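Local coordinates for uncharacterized protein YPL067C (Saccharomyces cerevisiae, PDB 5KCI), which is of unknown function but is a cytoplasmic protein of the DUF3605 family, possibly related to histidine triad proteins and amyloid toxicity, at residues A78-S83 against V111-H116; A132-Q137 against H193-L198; W151-P156 against R163-H168. One frame throughout, in Å; residues are numbered along the deposited sequence.

Contact 1: residues A78-S83 against V111-H116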
ATOM      1  N   ALA A  78      -2.740  12.796  16.587  1.00 54.77           N
ATOM      2  CA  ALA A  78      -3.484  11.579  16.287  1.00 51.22           C
ATOM      3  C   ALA A  78      -2.546  10.455  15.847  1.00 47.95           C
ATOM      4  O   ALA A  78      -1.625  10.668  15.055  1.00 40.37           O
ATOM      5  CB  ALA A  78      -4.522  11.875  15.210  1.00 50.61           C
ATOM      6  N   LYS A  79      -2.775   9.254  16.387  1.00 50.98           N
ATOM      7  CA  LYS A  79      -2.030   8.064  15.985  1.00 45.57           C
ATOM      8  C   LYS A  79      -2.380   7.668  14.554  1.00 37.59           C
ATOM      9  O   LYS A  79      -3.519   7.827  14.120  1.00 34.48           O
ATOM     10  CB  LYS A  79      -2.342   6.887  16.925  1.00 48.97           C
ATOM     11  CG  LYS A  79      -1.532   6.831  18.228  1.00 56.55           C
ATOM     12  CD  LYS A  79      -2.095   5.779  19.211  1.00 55.66           C
ATOM     13  CE  LYS A  79      -1.761   4.346  18.812  1.00 58.70           C
ATOM     14  NZ  LYS A  79      -2.498   3.319  19.654  1.00 59.09           N
ATOM     15  N   ALA A  80      -1.389   7.152  13.827  1.00 32.12           N
ATOM     16  CA  ALA A  80      -1.605   6.641  12.485  1.00 30.15           C
ATOM     17  C   ALA A  80      -2.755   5.649  12.526  1.00 29.78           C
ATOM     18  O   ALA A  80      -2.880   4.890  13.485  1.00 29.77           O
ATOM     19  CB  ALA A  80      -0.342   5.961  11.973  1.00 27.07           C
ATOM     20  N   PHE A  81      -3.647   5.735  11.543  1.00 38.28           N
ATOM     21  CA  PHE A  81      -4.775   4.818  11.361  1.00 39.33           C
ATOM     22  C   PHE A  81      -5.855   4.955  12.438  1.00 40.35           C
ATOM     23  O   PHE A  81      -6.835   4.180  12.416  1.00 34.43           O
ATOM     24  CB  PHE A  81      -4.302   3.356  11.301  1.00 32.79           C
ATOM     25  CG  PHE A  81      -3.220   3.125  10.294  1.00 30.59           C
ATOM     26  CD1 PHE A  81      -3.375   3.556   8.978  1.00 27.40           C
ATOM     27  CD2 PHE A  81      -2.036   2.505  10.663  1.00 29.57           C
ATOM     28  CE1 PHE A  81      -2.370   3.369   8.046  1.00 31.09           C
ATOM     29  CE2 PHE A  81      -1.031   2.317   9.744  1.00 28.40           C
ATOM     30  CZ  PHE A  81      -1.190   2.752   8.434  1.00 26.24           C
ATOM     31  N   SER A  82      -5.737   5.924  13.359  1.00 37.34           N
ATOM     32  CA  SER A  82      -6.709   6.102  14.430  1.00 31.42           C
ATOM     33  C   SER A  82      -8.028   6.657  13.934  1.00 31.73           C
ATOM     34  O   SER A  82      -9.011   6.614  14.674  1.00 37.20           O
ATOM     35  CB  SER A  82      -6.179   7.065  15.490  1.00 34.73           C
ATOM     36  OG  SER A  82      -6.063   8.343  14.908  1.00 33.88           O
ATOM     37  N   SER A  83      -8.062   7.210  12.729  1.00 38.39           N
ATOM     38  CA  SER A  83      -9.271   7.781  12.158  1.00 47.40           C
ATOM     39  C   SER A  83      -9.220   7.606  10.648  1.00 37.57           C
ATOM     40  O   SER A  83      -8.149   7.709  10.054  1.00 37.61           O
ATOM     41  CB  SER A  83      -9.392   9.267  12.507  1.00 53.85           C
ATOM     42  OG  SER A  83     -10.432   9.861  11.764  1.00 52.12           O
ATOM     43  N   VAL A 111       0.020  10.145   8.635  1.00 32.23           N
ATOM     44  CA  VAL A 111       1.009   9.963   9.690  1.00 33.83           C
ATOM     45  C   VAL A 111       2.056   8.994   9.171  1.00 36.80           C
ATOM     46  O   VAL A 111       1.743   7.855   8.790  1.00 34.73           O
ATOM     47  CB  VAL A 111       0.360   9.432  10.979  1.00 31.31           C
ATOM     48  CG1 VAL A 111       1.386   9.332  12.093  1.00 30.01           C
ATOM     49  CG2 VAL A 111      -0.792  10.321  11.400  1.00 39.13           C
ATOM     50  N   ALA A 112       3.298   9.444   9.134  1.00 32.07           N
ATOM     51  CA  ALA A 112       4.363   8.550   8.728  1.00 36.28           C
ATOM     52  C   ALA A 112       4.541   7.454   9.778  1.00 35.57           C
ATOM     53  O   ALA A 112       4.312   7.663  10.975  1.00 34.07           O
ATOM     54  CB  ALA A 112       5.664   9.343   8.528  1.00 42.59           C
ATOM     55  N   LEU A 113       4.933   6.277   9.299  1.00 34.68           N
ATOM     56  CA  LEU A 113       5.351   5.147  10.111  1.00 33.69           C
ATOM     57  C   LEU A 113       6.797   4.817   9.758  1.00 40.73           C
ATOM     58  O   LEU A 113       7.073   4.424   8.607  1.00 36.06           O
ATOM     59  CB  LEU A 113       4.448   3.933   9.877  1.00 30.10           C
ATOM     60  CG  LEU A 113       2.986   4.171  10.258  1.00 32.17           C
ATOM     61  CD1 LEU A 113       2.179   4.498   9.020  1.00 28.44           C
ATOM     62  CD2 LEU A 113       2.408   2.969  11.003  1.00 43.95           C
ATOM     63  N   PRO A 114       7.818   4.979  10.747  1.00 44.03           N
ATOM     64  CA  PRO A 114       9.263   4.844  10.423  1.00 41.77           C
ATOM     65  C   PRO A 114       9.726   3.396  10.288  1.00 43.12           C
ATOM     66  O   PRO A 114      10.621   2.915  11.000  1.00 37.93           O
ATOM     67  CB  PRO A 114       9.932   5.547  11.614  1.00 42.56           C
ATOM     68  CG  PRO A 114       8.848   6.215  12.420  1.00 43.62           C
ATOM     69  CD  PRO A 114       7.586   5.502  12.107  1.00 49.89           C
ATOM     70  N   VAL A 115       9.149   2.678   9.324  1.00 40.01           N
ATOM     71  CA  VAL A 115       9.339   1.232   9.258  1.00 36.49           C
ATOM     72  C   VAL A 115      10.732   0.786   8.828  1.00 40.79           C
ATOM     73  O   VAL A 115      11.026  -0.419   8.891  1.00 47.66           O
ATOM     74  CB  VAL A 115       8.289   0.609   8.309  1.00 36.82           C
ATOM     75  CG1 VAL A 115       6.895   0.892   8.822  1.00 37.39           C
ATOM     76  CG2 VAL A 115       8.451   1.147   6.878  1.00 37.08           C
ATOM     77  N   HIS A 116      11.585   1.686   8.353  1.00 42.50           N
ATOM     78  CA  HIS A 116      12.953   1.390   7.966  0.64 47.30           C
ATOM     79  C   HIS A 116      13.911   2.278   8.757  1.00 57.23           C
ATOM     80  O   HIS A 116      14.852   2.834   8.190  1.00 61.62           O
ATOM     81  CB  HIS A 116      13.168   1.601   6.461  0.64 46.12           C
ATOM     82  CG  HIS A 116      12.371   0.681   5.575  0.64 31.60           C
ATOM     83  ND1 HIS A 116      12.479  -0.689   5.641  0.64 33.31           N
ATOM     84  CD2 HIS A 116      11.519   0.939   4.554  0.64 29.67           C
ATOM     85  CE1 HIS A 116      11.683  -1.238   4.738  0.64 33.90           C
ATOM     86  NE2 HIS A 116      11.088  -0.271   4.069  0.64 32.03           N
TER

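Contact 2: residues A132-Q137 against H193-L198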
ATOM      1  N   ALA A 132      -0.828  -4.486  13.036  1.00 27.49           N
ATOM      2  CA  ALA A 132      -2.074  -4.442  13.791  1.00 30.62           C
ATOM      3  C   ALA A 132      -3.199  -3.847  12.962  1.00 23.49           C
ATOM      4  O   ALA A 132      -4.349  -4.336  13.002  1.00 26.15           O
ATOM      5  CB  ALA A 132      -1.878  -3.637  15.069  1.00 28.93           C
ATOM      6  N   PHE A 133      -2.882  -2.815  12.188  1.00 24.18           N
ATOM      7  CA  PHE A 133      -3.881  -2.166  11.358  1.00 22.77           C
ATOM      8  C   PHE A 133      -4.452  -3.139  10.347  1.00 22.25           C
ATOM      9  O   PHE A 133      -5.674  -3.251  10.198  1.00 27.64           O
ATOM     10  CB  PHE A 133      -3.281  -0.984  10.619  1.00 22.55           C
ATOM     11  CG  PHE A 133      -4.250  -0.278   9.715  1.00 31.23           C
ATOM     12  CD1 PHE A 133      -5.403   0.295  10.217  1.00 35.96           C
ATOM     13  CD2 PHE A 133      -4.006  -0.196   8.351  1.00 28.02           C
ATOM     14  CE1 PHE A 133      -6.305   0.958   9.367  1.00 29.40           C
ATOM     15  CE2 PHE A 133      -4.879   0.472   7.510  1.00 28.41           C
ATOM     16  CZ  PHE A 133      -6.027   1.061   8.024  1.00 29.17           C
ATOM     17  N   LEU A 134      -3.572  -3.809   9.592  1.00 22.15           N
ATOM     18  CA  LEU A 134      -4.080  -4.750   8.590  1.00 20.65           C
ATOM     19  C   LEU A 134      -4.771  -5.945   9.245  1.00 26.98           C
ATOM     20  O   LEU A 134      -5.787  -6.427   8.736  1.00 26.04           O
ATOM     21  CB  LEU A 134      -2.947  -5.202   7.686  1.00 21.44           C
ATOM     22  CG  LEU A 134      -2.272  -4.090   6.894  1.00 27.61           C
ATOM     23  CD1 LEU A 134      -1.092  -4.642   6.166  1.00 31.90           C
ATOM     24  CD2 LEU A 134      -3.284  -3.443   5.916  1.00 30.61           C
ATOM     25  N   GLN A 135      -4.243  -6.445  10.366  1.00 28.60           N
ATOM     26  CA  GLN A 135      -4.845  -7.604  11.037  1.00 32.62           C
ATOM     27  C   GLN A 135      -6.253  -7.322  11.524  1.00 35.42           C
ATOM     28  O   GLN A 135      -7.065  -8.249  11.669  1.00 35.28           O
ATOM     29  CB  GLN A 135      -4.000  -8.042  12.241  1.00 32.87           C
ATOM     30  CG  GLN A 135      -2.951  -9.066  11.922  1.00 52.22           C
ATOM     31  CD  GLN A 135      -3.557 -10.414  11.556  1.00 50.67           C
ATOM     32  OE1 GLN A 135      -4.675 -10.752  11.965  1.00 54.13           O
ATOM     33  NE2 GLN A 135      -2.829 -11.179  10.778  1.00 52.78           N
ATOM     34  N   ALA A 136      -6.563  -6.066  11.804  1.00 24.57           N
ATOM     35  CA  ALA A 136      -7.846  -5.714  12.392  1.00 31.36           C
ATOM     36  C   ALA A 136      -8.963  -5.579  11.355  1.00 33.38           C
ATOM     37  O   ALA A 136     -10.091  -5.261  11.737  1.00 42.39           O
ATOM     38  CB  ALA A 136      -7.705  -4.393  13.180  1.00 30.97           C
ATOM     39  N   GLN A 137      -8.686  -5.820  10.061  1.00 24.34           N
ATOM     40  CA  GLN A 137      -9.609  -5.472   8.992  1.00 22.93           C
ATOM     41  C   GLN A 137     -10.579  -6.624   8.711  1.00 27.92           C
ATOM     42  O   GLN A 137     -10.141  -7.640   8.144  1.00 27.98           O
ATOM     43  CB  GLN A 137      -8.851  -5.128   7.724  1.00 26.94           C
ATOM     44  CG  GLN A 137      -7.965  -3.901   7.905  1.00 23.93           C
ATOM     45  CD  GLN A 137      -8.737  -2.684   8.311  1.00 28.51           C
ATOM     46  OE1 GLN A 137      -9.867  -2.476   7.880  1.00 27.18           O
ATOM     47  NE2 GLN A 137      -8.116  -1.837   9.151  1.00 28.98           N
ATOM     48  N   HIS A 193     -15.586   0.769   0.600  1.00 40.46           N
ATOM     49  CA  HIS A 193     -15.744   0.923   2.042  1.00 45.96           C
ATOM     50  C   HIS A 193     -14.514   1.542   2.704  1.00 38.53           C
ATOM     51  O   HIS A 193     -14.653   2.278   3.684  1.00 40.75           O
ATOM     52  CB  HIS A 193     -16.027  -0.434   2.688  1.00 66.31           C
ATOM     53  CG  HIS A 193     -17.335  -1.032   2.289  1.00 86.27           C
ATOM     54  ND1 HIS A 193     -18.533  -0.365   2.433  1.00 88.29           N
ATOM     55  CD2 HIS A 193     -17.638  -2.241   1.760  1.00 95.12           C
ATOM     56  CE1 HIS A 193     -19.516  -1.136   2.006  1.00 92.39           C
ATOM     57  NE2 HIS A 193     -19.000  -2.279   1.592  1.00 97.01           N
ATOM     58  N   GLY A 194     -13.320   1.242   2.201  1.00 36.82           N
ATOM     59  CA  GLY A 194     -12.091   1.607   2.870  1.00 32.02           C
ATOM     60  C   GLY A 194     -11.772   0.674   4.026  1.00 31.64           C
ATOM     61  O   GLY A 194     -12.553  -0.191   4.416  1.00 39.09           O
ATOM     62  N   PHE A 195     -10.598   0.878   4.603  1.00 30.57           N
ATOM     63  CA  PHE A 195     -10.259   0.154   5.810  1.00 24.05           C
ATOM     64  C   PHE A 195     -10.843   0.854   7.036  1.00 31.34           C
ATOM     65  O   PHE A 195     -11.075   2.060   7.039  1.00 32.64           O
ATOM     66  CB  PHE A 195      -8.751   0.039   5.946  1.00 29.66           C
ATOM     67  CG  PHE A 195      -8.114  -0.901   4.955  1.00 32.88           C
ATOM     68  CD1 PHE A 195      -8.774  -2.053   4.524  1.00 29.62           C
ATOM     69  CD2 PHE A 195      -6.846  -0.651   4.471  1.00 40.26           C
ATOM     70  CE1 PHE A 195      -8.159  -2.926   3.631  1.00 32.16           C
ATOM     71  CE2 PHE A 195      -6.240  -1.510   3.578  1.00 42.07           C
ATOM     72  CZ  PHE A 195      -6.891  -2.646   3.155  1.00 31.05           C
ATOM     73  N   GLU A 196     -11.060   0.068   8.100  1.00 27.65           N
ATOM     74  CA  GLU A 196     -11.589   0.571   9.360  1.00 39.40           C
ATOM     75  C   GLU A 196     -10.457   1.044  10.272  1.00 29.53           C
ATOM     76  O   GLU A 196      -9.381   0.435  10.296  1.00 27.05           O
ATOM     77  CB  GLU A 196     -12.380  -0.513  10.078  1.00 69.87           C
ATOM     78  CG  GLU A 196     -13.585  -1.018   9.311  1.00 99.30           C
ATOM     79  CD  GLU A 196     -14.410  -2.002  10.118  1.00119.76           C
ATOM     80  OE1 GLU A 196     -13.934  -2.453  11.180  1.00137.16           O
ATOM     81  OE2 GLU A 196     -15.538  -2.320   9.693  1.00116.25           O
ATOM     82  N   PRO A 197     -10.687   2.107  11.034  1.00 31.99           N
ATOM     83  CA  PRO A 197      -9.608   2.671  11.857  1.00 38.37           C
ATOM     84  C   PRO A 197      -9.308   1.793  13.058  1.00 40.16           C
ATOM     85  O   PRO A 197     -10.088   0.921  13.447  1.00 30.81           O
ATOM     86  CB  PRO A 197     -10.162   4.035  12.297  1.00 48.47           C
ATOM     87  CG  PRO A 197     -11.634   3.874  12.248  1.00 51.46           C
ATOM     88  CD  PRO A 197     -11.898   2.939  11.075  1.00 39.58           C
ATOM     89  N   LEU A 198      -8.142   2.039  13.648  1.00 29.88           N
ATOM     90  CA  LEU A 198      -7.649   1.277  14.788  1.00 31.47           C
ATOM     91  C   LEU A 198      -7.204   2.255  15.868  1.00 31.84           C
ATOM     92  O   LEU A 198      -6.377   3.138  15.613  1.00 36.69           O
ATOM     93  CB  LEU A 198      -6.492   0.366  14.375  1.00 32.55           C
ATOM     94  CG  LEU A 198      -5.901  -0.497  15.497  1.00 36.63           C
ATOM     95  CD1 LEU A 198      -6.866  -1.511  16.026  1.00 36.59           C
ATOM     96  CD2 LEU A 198      -4.660  -1.180  14.980  1.00 41.05           C
TER

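Contact 3: residues W151-P156 against R163-H168. With SO4 (sulfate ion), chain D.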
ATOM      1  N   TRP A 151       2.811  -6.878   2.884  1.00 24.20           N
ATOM      2  CA  TRP A 151       2.984  -5.452   2.671  1.00 24.33           C
ATOM      3  C   TRP A 151       4.464  -5.114   2.728  1.00 22.37           C
ATOM      4  O   TRP A 151       5.264  -5.837   3.327  1.00 25.34           O
ATOM      5  CB  TRP A 151       2.200  -4.610   3.696  1.00 27.15           C
ATOM      6  CG  TRP A 151       2.682  -4.706   5.109  1.00 22.93           C
ATOM      7  CD1 TRP A 151       2.275  -5.605   6.063  1.00 26.00           C
ATOM      8  CD2 TRP A 151       3.654  -3.852   5.757  1.00 20.59           C
ATOM      9  NE1 TRP A 151       2.939  -5.371   7.247  1.00 27.75           N
ATOM     10  CE2 TRP A 151       3.784  -4.304   7.086  1.00 29.95           C
ATOM     11  CE3 TRP A 151       4.421  -2.769   5.332  1.00 28.03           C
ATOM     12  CZ2 TRP A 151       4.656  -3.699   8.015  1.00 31.16           C
ATOM     13  CZ3 TRP A 151       5.300  -2.161   6.264  1.00 34.05           C
ATOM     14  CH2 TRP A 151       5.400  -2.634   7.580  1.00 33.29           C
ATOM     15  N   PHE A 152       4.808  -4.009   2.058  1.00 22.73           N
ATOM     16  CA  PHE A 152       6.159  -3.489   2.134  1.00 22.25           C
ATOM     17  C   PHE A 152       6.127  -2.002   1.867  1.00 24.20           C
ATOM     18  O   PHE A 152       5.214  -1.473   1.234  1.00 27.15           O
ATOM     19  CB  PHE A 152       7.115  -4.138   1.135  1.00 21.39           C
ATOM     20  CG  PHE A 152       6.685  -3.997  -0.303  1.00 26.90           C
ATOM     21  CD1 PHE A 152       5.747  -4.869  -0.871  1.00 27.07           C
ATOM     22  CD2 PHE A 152       7.251  -3.034  -1.110  1.00 27.87           C
ATOM     23  CE1 PHE A 152       5.372  -4.724  -2.183  1.00 23.05           C
ATOM     24  CE2 PHE A 152       6.876  -2.883  -2.430  1.00 29.32           C
ATOM     25  CZ  PHE A 152       5.948  -3.727  -2.980  1.00 30.05           C
ATOM     26  N   VAL A 153       7.181  -1.342   2.330  1.00 25.38           N
ATOM     27  CA  VAL A 153       7.377   0.067   2.071  1.00 22.07           C
ATOM     28  C   VAL A 153       8.699   0.204   1.330  1.00 22.55           C
ATOM     29  O   VAL A 153       9.740  -0.230   1.833  1.00 28.17           O
ATOM     30  CB  VAL A 153       7.404   0.880   3.376  1.00 25.27           C
ATOM     31  CG1 VAL A 153       7.780   2.302   3.080  1.00 30.97           C
ATOM     32  CG2 VAL A 153       6.028   0.806   4.042  1.00 25.10           C
ATOM     33  N   ASN A 154       8.657   0.809   0.155  1.00 22.58           N
ATOM     34  CA  ASN A 154       9.864   0.979  -0.633  1.00 26.46           C
ATOM     35  C   ASN A 154      10.850   1.901   0.077  1.00 28.59           C
ATOM     36  O   ASN A 154      10.469   2.896   0.703  1.00 29.57           O
ATOM     37  CB  ASN A 154       9.536   1.541  -2.001  1.00 27.86           C
ATOM     38  CG  ASN A 154       9.200   0.451  -3.015  1.00 27.83           C
ATOM     39  OD1 ASN A 154       9.596  -0.697  -2.850  1.00 26.37           O
ATOM     40  ND2 ASN A 154       8.547   0.830  -4.082  1.00 31.94           N
ATOM     41  N   TYR A 155      12.113   1.527   0.004  1.00 25.49           N
ATOM     42  CA  TYR A 155      13.187   2.308   0.621  1.00 26.83           C
ATOM     43  C   TYR A 155      13.313   3.656  -0.061  1.00 27.35           C
ATOM     44  O   TYR A 155      12.849   3.853  -1.187  1.00 28.12           O
ATOM     45  CB  TYR A 155      14.523   1.585   0.504  1.00 29.99           C
ATOM     46  CG  TYR A 155      14.523   0.170   1.055  1.00 28.40           C
ATOM     47  CD1 TYR A 155      14.440  -0.057   2.398  1.00 27.92           C
ATOM     48  CD2 TYR A 155      14.655  -0.939   0.204  1.00 30.45           C
ATOM     49  CE1 TYR A 155      14.465  -1.323   2.938  1.00 32.98           C
ATOM     50  CE2 TYR A 155      14.680  -2.220   0.734  1.00 27.56           C
ATOM     51  CZ  TYR A 155      14.581  -2.410   2.105  1.00 33.59           C
ATOM     52  OH  TYR A 155      14.604  -3.655   2.688  1.00 33.70           O
ATOM     53  N   PRO A 156      14.026   4.597   0.573  1.00 29.00           N
ATOM     54  CA  PRO A 156      14.255   5.896  -0.076  1.00 36.01           C
ATOM     55  C   PRO A 156      14.837   5.817  -1.478  1.00 33.56           C
ATOM     56  O   PRO A 156      14.417   6.585  -2.356  1.00 36.51           O
ATOM     57  CB  PRO A 156      15.215   6.592   0.897  1.00 35.39           C
ATOM     58  CG  PRO A 156      14.794   6.064   2.255  1.00 33.22           C
ATOM     59  CD  PRO A 156      14.428   4.585   1.987  1.00 29.29           C
ATOM     60  N   ARG A 163       7.367  12.421   0.526  1.00 31.82           N
ATOM     61  CA  ARG A 163       6.857  13.223   1.625  1.00 36.15           C
ATOM     62  C   ARG A 163       5.538  12.697   2.156  1.00 28.48           C
ATOM     63  O   ARG A 163       5.046  13.203   3.163  1.00 31.10           O
ATOM     64  CB  ARG A 163       6.706  14.698   1.203  1.00 46.52           C
ATOM     65  CG  ARG A 163       8.035  15.450   0.998  1.00 64.93           C
ATOM     66  CD  ARG A 163       7.837  16.872   0.463  1.00 82.55           C
ATOM     67  NE  ARG A 163       7.833  17.884   1.520  1.00107.97           N
ATOM     68  CZ  ARG A 163       8.878  18.638   1.862  1.00123.43           C
ATOM     69  NH1 ARG A 163      10.046  18.523   1.238  1.00130.23           N
ATOM     70  NH2 ARG A 163       8.756  19.522   2.841  1.00125.17           N
ATOM     71  N   ILE A 164       4.962  11.652   1.543  1.00 32.15           N
ATOM     72  CA  ILE A 164       3.727  11.083   2.036  1.00 32.82           C
ATOM     73  C   ILE A 164       3.957   9.590   2.216  1.00 29.81           C
ATOM     74  O   ILE A 164       4.313   8.891   1.258  1.00 30.52           O
ATOM     75  CB  ILE A 164       2.536  11.313   1.086  1.00 30.52           C
ATOM     76  CG1 ILE A 164       2.504  12.758   0.591  1.00 35.17           C
ATOM     77  CG2 ILE A 164       1.218  10.909   1.792  1.00 31.48           C
ATOM     78  CD1 ILE A 164       1.595  13.011  -0.535  1.00 38.09           C
ATOM     79  N   PHE A 165       3.704   9.095   3.412  1.00 32.06           N
ATOM     80  CA  PHE A 165       3.887   7.671   3.645  1.00 27.12           C
ATOM     81  C   PHE A 165       2.931   6.855   2.783  1.00 23.34           C
ATOM     82  O   PHE A 165       1.734   7.144   2.712  1.00 27.54           O
ATOM     83  CB  PHE A 165       3.653   7.339   5.108  1.00 30.44           C
ATOM     84  CG  PHE A 165       3.784   5.867   5.409  1.00 27.83           C
ATOM     85  CD1 PHE A 165       5.003   5.333   5.805  1.00 32.72           C
ATOM     86  CD2 PHE A 165       2.707   5.025   5.264  1.00 28.77           C
ATOM     87  CE1 PHE A 165       5.123   3.965   6.056  1.00 29.42           C
ATOM     88  CE2 PHE A 165       2.836   3.661   5.520  1.00 37.54           C
ATOM     89  CZ  PHE A 165       4.056   3.151   5.930  1.00 32.77           C
ATOM     90  N   HIS A 166       3.464   5.839   2.119  1.00 23.95           N
ATOM     91  CA  HIS A 166       2.612   4.862   1.463  1.00 29.35           C
ATOM     92  C   HIS A 166       3.252   3.490   1.545  1.00 24.79           C
ATOM     93  O   HIS A 166       4.477   3.351   1.424  1.00 25.80           O
ATOM     94  CB  HIS A 166       2.329   5.202   0.002  1.00 22.77           C
ATOM     95  CG  HIS A 166       3.545   5.540  -0.802  1.00 25.96           C
ATOM     96  ND1 HIS A 166       4.276   6.689  -0.595  1.00 28.61           N
ATOM     97  CD2 HIS A 166       4.134   4.903  -1.844  1.00 26.67           C
ATOM     98  CE1 HIS A 166       5.286   6.729  -1.447  1.00 26.41           C
ATOM     99  NE2 HIS A 166       5.217   5.656  -2.220  1.00 30.31           N
ATOM    100  N   ALA A 167       2.392   2.502   1.796  1.00 27.69           N
ATOM    101  CA  ALA A 167       2.756   1.104   1.858  1.00 23.44           C
ATOM    102  C   ALA A 167       2.101   0.380   0.696  1.00 27.27           C
ATOM    103  O   ALA A 167       0.974   0.691   0.304  1.00 26.22           O
ATOM    104  CB  ALA A 167       2.315   0.453   3.183  1.00 21.50           C
ATOM    105  N   HIS A 168       2.823  -0.569   0.143  1.00 23.33           N
ATOM    106  CA  HIS A 168       2.285  -1.483  -0.849  1.00 23.11           C
ATOM    107  C   HIS A 168       1.641  -2.652  -0.108  1.00 19.09           C
ATOM    108  O   HIS A 168       2.292  -3.306   0.708  1.00 20.73           O
ATOM    109  CB  HIS A 168       3.389  -1.925  -1.799  1.00 26.20           C
ATOM    110  CG  HIS A 168       3.982  -0.791  -2.565  1.00 25.71           C
ATOM    111  ND1 HIS A 168       3.510  -0.415  -3.797  1.00 23.64           N
ATOM    112  CD2 HIS A 168       4.948   0.108  -2.237  1.00 28.87           C
ATOM    113  CE1 HIS A 168       4.185   0.640  -4.228  1.00 28.16           C
ATOM    114  NE2 HIS A 168       5.065   0.974  -3.302  1.00 24.02           N
TER
HETATM  115  S   SO4 D 203       6.793   3.932  -4.591  1.00 42.29           S
HETATM  116  O1  SO4 D 203       6.735   5.407  -4.462  1.00 43.09           O
HETATM  117  O2  SO4 D 203       6.727   3.233  -3.320  1.00 39.52           O
HETATM  118  O3  SO4 D 203       5.657   3.467  -5.416  1.00 51.00           O
HETATM  119  O4  SO4 D 203       8.035   3.557  -5.257  1.00 48.63           O
HETATM  120  O   HOH W   1       6.406   2.577  -0.469  1.00 23.89           O

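Contact 1: residues A78-S83 against V111-H116
A80 directs its methyl group at V111 and L113, and the three form an apolar cluster with no hydrogen bond across it. A80 CB lies 3.7 Å from V111 CB, so the valine meets it at the branch point. V111 CG1, anti to its own backbone N (chi1 -176°), stays beside the same methyl, while V111 CG2 reaches back to within 3.8 Å of A78 O. L113 meets the methyl from a second direction, its CD1 4.1 Å from A80 CB. The leucine also crosses the F81 side chain obliquely, with L113 CD2 3.7 Å from F81 CE2 and L113 CD1 3.8 Å from F81 CZ. One face of the F81 ring carries A80 CB toward its rim, so methyl, ring and leucine tip are mutually in touch. A type II turn from K79 to S82 presents A80 and F81; F81 takes its third position with positive phi (69°). K79 O accepts from both S82 N and S82 OG. The contact joins two loops, one leading into strand 87-91 and one leaving strand 102-109. F81 stacks on F133 and touches M130 of helix 120-135, L113 packs on R129, and F81 also reaches L107 and S109.

Contact 2: residues A132-Q137 against H193-L198
F133 and Q137 swing their side chains onto the segment 195-198 by different torsions. In F133, CG stands anti to the backbone N (chi1 179°), and the ring extends toward F195. In Q137 the chain is bent at chi2 (-59°), which turns CD back toward F195 and E196. The Q137 amide then pairs with the backbone of E196 through both of its ends: E196 N donates to Q137 OE1 at 2.8 Å, in the carbonyl plane and on a lone pair, and Q137 NE2 donates to E196 O, also at 2.8 Å. A further bond from Q137 NE2 to F133 O, 3.0 Å long, lies within the segment 132-137, so three bonds fix the rotation of the amide and assign its oxygen and nitrogen. The same Q137 NE2 sits 3.3 Å above the plane of the F133 ring, toward its rim. A leucine in place of Q137 would probably leave E196 N, E196 O and F133 O without their side-chain mates. Around this grip the packing is apolar. F133 CZ touches F195 CB at 3.6 Å, with the two ring planes 83° apart. Farther along, L198 CD2 nestles 3.7 Å from A132 CB, and L198 CD1 reaches A136 CB. The contact thus fastens the loop following helix 180-193 over the end of helix 120-135; on the sheet side, F195 rests on V89 of strand 87-91, and the F133 ring meets Y87 edge-to-face.

Contact 3: residues W151-P156 against R163-H168
F152 and H168 form the tight part of this contact, an antiparallel hydrogen-bonded pair. F152 N donates to H168 O at 2.9 Å, and H168 N donates to F152 O at 2.8 Å. Their side chains share one face of the sheet: H168 CB lies over the F152 ring, 3.5 Å from its centroid, a CH-pi contact. F152 CG stands between its backbone N and carbonyl carbon (chi1 58°), 4.2 Å from H168 CB. The rings, 10° from parallel, barely overlap. On the opposite sheet face V153 CG2 touches F165 CZ at 3.6 Å and lies near A167 CB.

Beyond F152 the pairing is mediated: a water accepts from N154 N and donates to H166 O and to a sulfate ion. H166 NE2 reaches sulfate O1 at 2.7 Å and H168 NE2 reaches sulfate O2 at 2.8 Å, while N154 ND2 and S160 N add further bonds. H166 ND1 bonds I164 O and H168 ND1 bonds H104 NE2, which probably aims each NE2 at the sulfate. Two histidines one residue apart on a strand, gripping a probably crystallisation-derived sulfate, are reminiscent of the histidine triad motif and consistent with a phosphate site.

Overall arrangement
The three contacts meet around helix 120-135 and the antiparallel sheet. Contacts 1 and 2, centres about 13 Å apart, join through a probable hydrogen bond of 2.8 Å from L198 N to F81 O. Contacts 1 and 3, about 12 Å between centres, join where V115 CG2 packs 3.7 Å from V153 CB. Contacts 2 and 3 are farther apart, about 17 Å between centres, and meet through L134 CD1 and W151 CD1 at 3.5 Å; contact 3 is nested in the chain loop that contact 2 closes. Only contact 3 holds the sulfate. A bound zinc ion lies about 9 Å from the F195 side chain, about 11 Å from that of F81 and about 13 Å from that of H166.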